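Local coordinates for protein putative hyaluronoglucosaminidase (Clostridium perfringens, PDB 6PWI) that probably acts as a family 84 hexosaminidase, this chain being the part of a longer, probably wall-anchored protein that holds the catalytic barrel, at residues I64-V75 and T144-K155. Residues are numbered along the deposited sequence; the frame is centred on the assembly and turned at random.
Sequences IDEATKNRLLEV and TDSAFYGITSLK
Thr68, Arg71 and Ile151 interlock as knobs into holes between two nearly parallel helices (11°, axes 9.3 Å apart), lying on the mixed sheet of the GH20-domain-2-like region preceding the catalytic barrel. Thr68 fills the hollow among Thr144, Ala147, Phe148 and Ile151; its CG2 reaches Ile151 CD1 at 3.7 Å. Ile151 plugs the gap between Thr68, Arg71, Leu72 and Val75, its CG2 3.8 Å from Val75 CG2. Ile64, Leu72 and Ile151 touch strand 94-100 beneath. Arg71 occupies the next hollow, its CG off-centre over one face of the Phe148 ring, 4.0 Å from the centroid, a CH-pi contact. The Arg71 chain bends at chi2 (59°) and chi3, bringing NE into a hydrogen bond with Thr152 OG1 (3.2 Å), which lies 21° out of the guanidinium plane. Lys155 CD lies over one guanidinium face, toward its rim; Glu74 bridges both cations, OE1 to Lys155 NZ and OE2 to Arg71 NH1, while Asp205 is the stronger partner of Lys155. Asp65 is the N-cap of helix 66-78: OD1 accepts from Thr68 N and OG1. Thr144 OG1 ties the two ends together, accepting from Asp65 N at 3.1 Å and donating to Thr68 OG1 at 3.2 Å.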
loop_
_atom_site.group_PDB
_atom_site.type_symbol
_atom_site.label_atom_id
_atom_site.label_comp_id
_atom_site.label_asym_id
_atom_site.label_seq_id
_atom_site.Cartn_x
_atom_site.Cartn_y
_atom_site.Cartn_z
ATOM N N ILE A 64 -10.817 -8.727 -24.265
ATOM C CA ILE A 64 -10.815 -8.992 -22.833
ATOM C C ILE A 64 -10.020 -10.273 -22.560
ATOM O O ILE A 64 -10.294 -11.312 -23.161
ATOM C CB ILE A 64 -12.270 -9.061 -22.312
ATOM C CG1 ILE A 64 -13.088 -7.804 -22.643
ATOM C CG2 ILE A 64 -12.323 -9.406 -20.833
ATOM C CD1 ILE A 64 -12.438 -6.486 -22.271
ATOM N N ASP A 65 -9.020 -10.196 -21.665
ATOM C CA ASP A 65 -8.095 -11.303 -21.436
ATOM C C ASP A 65 -8.633 -12.242 -20.359
ATOM O O ASP A 65 -9.661 -11.958 -19.743
ATOM C CB ASP A 65 -6.662 -10.827 -21.168
ATOM C CG ASP A 65 -6.429 -10.099 -19.846
ATOM O OD1 ASP A 65 -7.267 -10.235 -18.919
ATOM O OD2 ASP A 65 -5.393 -9.393 -19.747
ATOM N N GLU A 66 -7.923 -13.358 -20.137
ATOM C CA GLU A 66 -8.416 -14.410 -19.260
ATOM C C GLU A 66 -8.521 -13.906 -17.820
ATOM O O GLU A 66 -9.490 -14.218 -17.125
ATOM C CB GLU A 66 -7.584 -15.689 -19.370
ATOM C CG GLU A 66 -7.964 -16.563 -20.561
ATOM C CD GLU A 66 -9.377 -17.142 -20.602
ATOM O OE1 GLU A 66 -9.770 -17.838 -19.633
ATOM O OE2 GLU A 66 -10.091 -16.904 -21.613
ATOM N N ALA A 67 -7.523 -13.125 -17.384
ATOM C CA ALA A 67 -7.499 -12.599 -16.027
ATOM C C ALA A 67 -8.732 -11.729 -15.772
ATOM O O ALA A 67 -9.293 -11.745 -14.678
ATOM C CB ALA A 67 -6.213 -11.848 -15.779
ATOM N N THR A 68 -9.161 -10.997 -16.805
ATOM C CA THR A 68 -10.286 -10.080 -16.732
ATOM C C THR A 68 -11.608 -10.858 -16.729
ATOM O O THR A 68 -12.542 -10.476 -16.030
ATOM C CB THR A 68 -10.144 -8.987 -17.804
ATOM O OG1 THR A 68 -8.815 -8.468 -17.725
ATOM C CG2 THR A 68 -11.124 -7.846 -17.650
ATOM N N LYS A 69 -11.697 -11.949 -17.499
ATOM C CA LYS A 69 -12.885 -12.785 -17.458
ATOM C C LYS A 69 -13.047 -13.382 -16.060
ATOM O O LYS A 69 -14.133 -13.317 -15.483
ATOM C CB LYS A 69 -12.858 -13.876 -18.533
ATOM C CG LYS A 69 -12.700 -13.391 -19.969
ATOM C CD LYS A 69 -12.854 -14.497 -20.999
ATOM C CE LYS A 69 -12.354 -14.105 -22.373
ATOM N NZ LYS A 69 -12.855 -15.002 -23.443
ATOM N N ASN A 70 -11.958 -13.949 -15.518
ATOM C CA ASN A 70 -11.950 -14.597 -14.211
ATOM C C ASN A 70 -12.390 -13.625 -13.116
ATOM O O ASN A 70 -13.045 -14.023 -12.152
ATOM C CB ASN A 70 -10.584 -15.203 -13.883
ATOM C CG ASN A 70 -10.296 -16.470 -14.663
ATOM O OD1 ASN A 70 -11.201 -17.250 -14.947
ATOM N ND2 ASN A 70 -9.041 -16.700 -15.003
ATOM N N ARG A 71 -12.028 -12.348 -13.280
ATOM C CA ARG A 71 -12.405 -11.319 -12.326
ATOM C C ARG A 71 -13.924 -11.134 -12.298
ATOM O O ARG A 71 -14.496 -10.928 -11.228
ATOM C CB ARG A 71 -11.654 -10.010 -12.596
ATOM C CG ARG A 71 -11.782 -8.976 -11.485
ATOM C CD ARG A 71 -11.272 -9.450 -10.136
ATOM N NE ARG A 71 -10.531 -8.379 -9.493
ATOM C CZ ARG A 71 -9.975 -8.453 -8.289
ATOM N NH1 ARG A 71 -10.087 -9.559 -7.576
ATOM N NH2 ARG A 71 -9.312 -7.418 -7.801
ATOM N N LEU A 72 -14.578 -11.203 -13.467
ATOM C CA LEU A 72 -16.026 -11.067 -13.493
ATOM C C LEU A 72 -16.666 -12.282 -12.828
ATOM O O LEU A 72 -17.642 -12.144 -12.098
ATOM C CB LEU A 72 -16.541 -10.885 -14.925
ATOM C CG LEU A 72 -18.062 -10.742 -15.030
ATOM C CD1 LEU A 72 -18.514 -9.351 -14.607
ATOM C CD2 LEU A 72 -18.557 -11.059 -16.429
ATOM N N LEU A 73 -16.097 -13.463 -13.076
ATOM C CA LEU A 73 -16.680 -14.693 -12.566
ATOM C C LEU A 73 -16.587 -14.749 -11.040
ATOM O O LEU A 73 -17.498 -15.268 -10.398
ATOM C CB LEU A 73 -16.044 -15.906 -13.256
ATOM C CG LEU A 73 -16.240 -15.957 -14.776
ATOM C CD1 LEU A 73 -15.707 -17.252 -15.372
ATOM C CD2 LEU A 73 -17.697 -15.753 -15.160
ATOM N N GLU A 74 -15.500 -14.199 -10.474
ATOM C CA GLU A 74 -15.365 -13.950 -9.045
ATOM C C GLU A 74 -16.528 -13.088 -8.564
ATOM O O GLU A 74 -17.151 -13.373 -7.543
ATOM C CB GLU A 74 -14.111 -13.121 -8.764
ATOM C CG GLU A 74 -12.979 -13.864 -8.078
ATOM C CD GLU A 74 -11.913 -12.926 -7.522
ATOM O OE1 GLU A 74 -12.147 -12.343 -6.441
ATOM O OE2 GLU A 74 -10.863 -12.755 -8.184
ATOM N N VAL A 75 -16.805 -12.017 -9.311
ATOM C CA VAL A 75 -17.830 -11.064 -8.923
ATOM C C VAL A 75 -19.201 -11.738 -8.937
ATOM O O VAL A 75 -20.011 -11.489 -8.049
ATOM C CB VAL A 75 -17.773 -9.792 -9.790
ATOM C CG1 VAL A 75 -19.054 -8.978 -9.714
ATOM C CG2 VAL A 75 -16.572 -8.934 -9.424
ATOM N N THR A 144 -7.935 -3.755 -21.592
ATOM C CA THR A 144 -8.371 -4.863 -20.755
ATOM C C THR A 144 -8.049 -4.595 -19.280
ATOM O O THR A 144 -8.877 -4.869 -18.407
ATOM C CB THR A 144 -7.912 -6.217 -21.321
ATOM O OG1 THR A 144 -8.701 -7.245 -20.718
ATOM C CG2 THR A 144 -6.435 -6.492 -21.138
ATOM N N ASP A 145 -6.853 -4.043 -19.013
ATOM C CA ASP A 145 -6.438 -3.681 -17.664
ATOM C C ASP A 145 -7.479 -2.767 -17.009
ATOM O O ASP A 145 -7.860 -2.984 -15.859
ATOM C CB ASP A 145 -5.052 -3.027 -17.650
ATOM C CG ASP A 145 -3.893 -3.957 -17.977
ATOM O OD1 ASP A 145 -4.067 -5.189 -17.879
ATOM O OD2 ASP A 145 -2.817 -3.439 -18.318
ATOM N N SER A 146 -7.940 -1.752 -17.754
ATOM C CA SER A 146 -8.917 -0.794 -17.255
ATOM C C SER A 146 -10.292 -1.436 -17.079
ATOM O O SER A 146 -11.033 -1.073 -16.166
ATOM C CB SER A 146 -8.988 0.404 -18.144
ATOM O OG SER A 146 -7.700 0.982 -18.285
ATOM N N ALA A 147 -10.631 -2.390 -17.956
ATOM C CA ALA A 147 -11.881 -3.113 -17.793
ATOM C C ALA A 147 -11.847 -3.860 -16.463
ATOM O O ALA A 147 -12.825 -3.850 -15.721
ATOM C CB ALA A 147 -12.141 -4.038 -18.962
ATOM N N PHE A 148 -10.695 -4.478 -16.177
ATOM C CA PHE A 148 -10.429 -5.171 -14.927
ATOM C C PHE A 148 -10.703 -4.260 -13.725
ATOM O O PHE A 148 -11.435 -4.654 -12.818
ATOM C CB PHE A 148 -8.994 -5.700 -14.926
ATOM C CG PHE A 148 -8.633 -6.600 -13.774
ATOM C CD1 PHE A 148 -8.621 -7.979 -13.927
ATOM C CD2 PHE A 148 -8.266 -6.069 -12.549
ATOM C CE1 PHE A 148 -8.266 -8.808 -12.873
ATOM C CE2 PHE A 148 -7.918 -6.898 -11.494
ATOM C CZ PHE A 148 -7.913 -8.267 -11.657
ATOM N N TYR A 149 -10.130 -3.047 -13.721
ATOM C CA TYR A 149 -10.396 -2.086 -12.655
ATOM C C TYR A 149 -11.898 -1.825 -12.511
ATOM O O TYR A 149 -12.407 -1.775 -11.387
ATOM C CB TYR A 149 -9.607 -0.785 -12.841
ATOM C CG TYR A 149 -8.127 -0.981 -13.049
ATOM C CD1 TYR A 149 -7.422 -1.931 -12.323
ATOM C CD2 TYR A 149 -7.431 -0.225 -13.982
ATOM C CE1 TYR A 149 -6.069 -2.138 -12.525
ATOM C CE2 TYR A 149 -6.072 -0.416 -14.188
ATOM C CZ TYR A 149 -5.390 -1.375 -13.457
ATOM O OH TYR A 149 -4.052 -1.574 -13.654
ATOM N N GLY A 150 -12.597 -1.666 -13.648
ATOM C CA GLY A 150 -14.041 -1.500 -13.646
ATOM C C GLY A 150 -14.740 -2.630 -12.891
ATOM O O GLY A 150 -15.605 -2.388 -12.048
ATOM N N ILE A 151 -14.322 -3.866 -13.182
ATOM C CA ILE A 151 -14.930 -5.046 -12.592
ATOM C C ILE A 151 -14.599 -5.118 -11.100
ATOM O O ILE A 151 -15.401 -5.629 -10.317
ATOM C CB ILE A 151 -14.508 -6.316 -13.359
ATOM C CG1 ILE A 151 -14.928 -6.249 -14.831
ATOM C CG2 ILE A 151 -15.048 -7.565 -12.680
ATOM C CD1 ILE A 151 -14.279 -7.298 -15.701
ATOM N N THR A 152 -13.425 -4.596 -10.715
ATOM C CA THR A 152 -13.025 -4.530 -9.317
ATOM C C THR A 152 -13.958 -3.582 -8.565
ATOM O O THR A 152 -14.328 -3.856 -7.425
ATOM C CB THR A 152 -11.540 -4.165 -9.143
ATOM O OG1 THR A 152 -10.727 -5.165 -9.761
ATOM C CG2 THR A 152 -11.125 -4.028 -7.692
ATOM N N SER A 153 -14.350 -2.477 -9.207
ATOM C CA SER A 153 -15.321 -1.593 -8.584
ATOM C C SER A 153 -16.638 -2.330 -8.361
ATOM O O SER A 153 -17.245 -2.172 -7.304
ATOM C CB SER A 153 -15.503 -0.318 -9.342
ATOM O OG SER A 153 -14.371 0.521 -9.161
ATOM N N LEU A 154 -17.043 -3.175 -9.327
ATOM C CA LEU A 154 -18.242 -3.992 -9.167
ATOM C C LEU A 154 -18.083 -4.965 -7.998
ATOM O O LEU A 154 -19.054 -5.256 -7.301
ATOM C CB LEU A 154 -18.549 -4.755 -10.457
ATOM C CG LEU A 154 -19.217 -3.956 -11.573
ATOM C CD1 LEU A 154 -19.351 -4.813 -12.828
ATOM C CD2 LEU A 154 -20.573 -3.419 -11.129
ATOM N N LYS A 155 -16.856 -5.465 -7.803
ATOM C CA LYS A 155 -16.565 -6.397 -6.730
ATOM C C LYS A 155 -16.787 -5.704 -5.388
ATOM O O LYS A 155 -17.352 -6.287 -4.464
ATOM C CB LYS A 155 -15.129 -6.919 -6.827
ATOM C CG LYS A 155 -14.846 -8.111 -5.927
ATOM C CD LYS A 155 -13.391 -8.361 -5.619
ATOM C CE LYS A 155 -13.239 -9.408 -4.538
ATOM N NZ LYS A 155 -11.816 -9.608 -4.188
#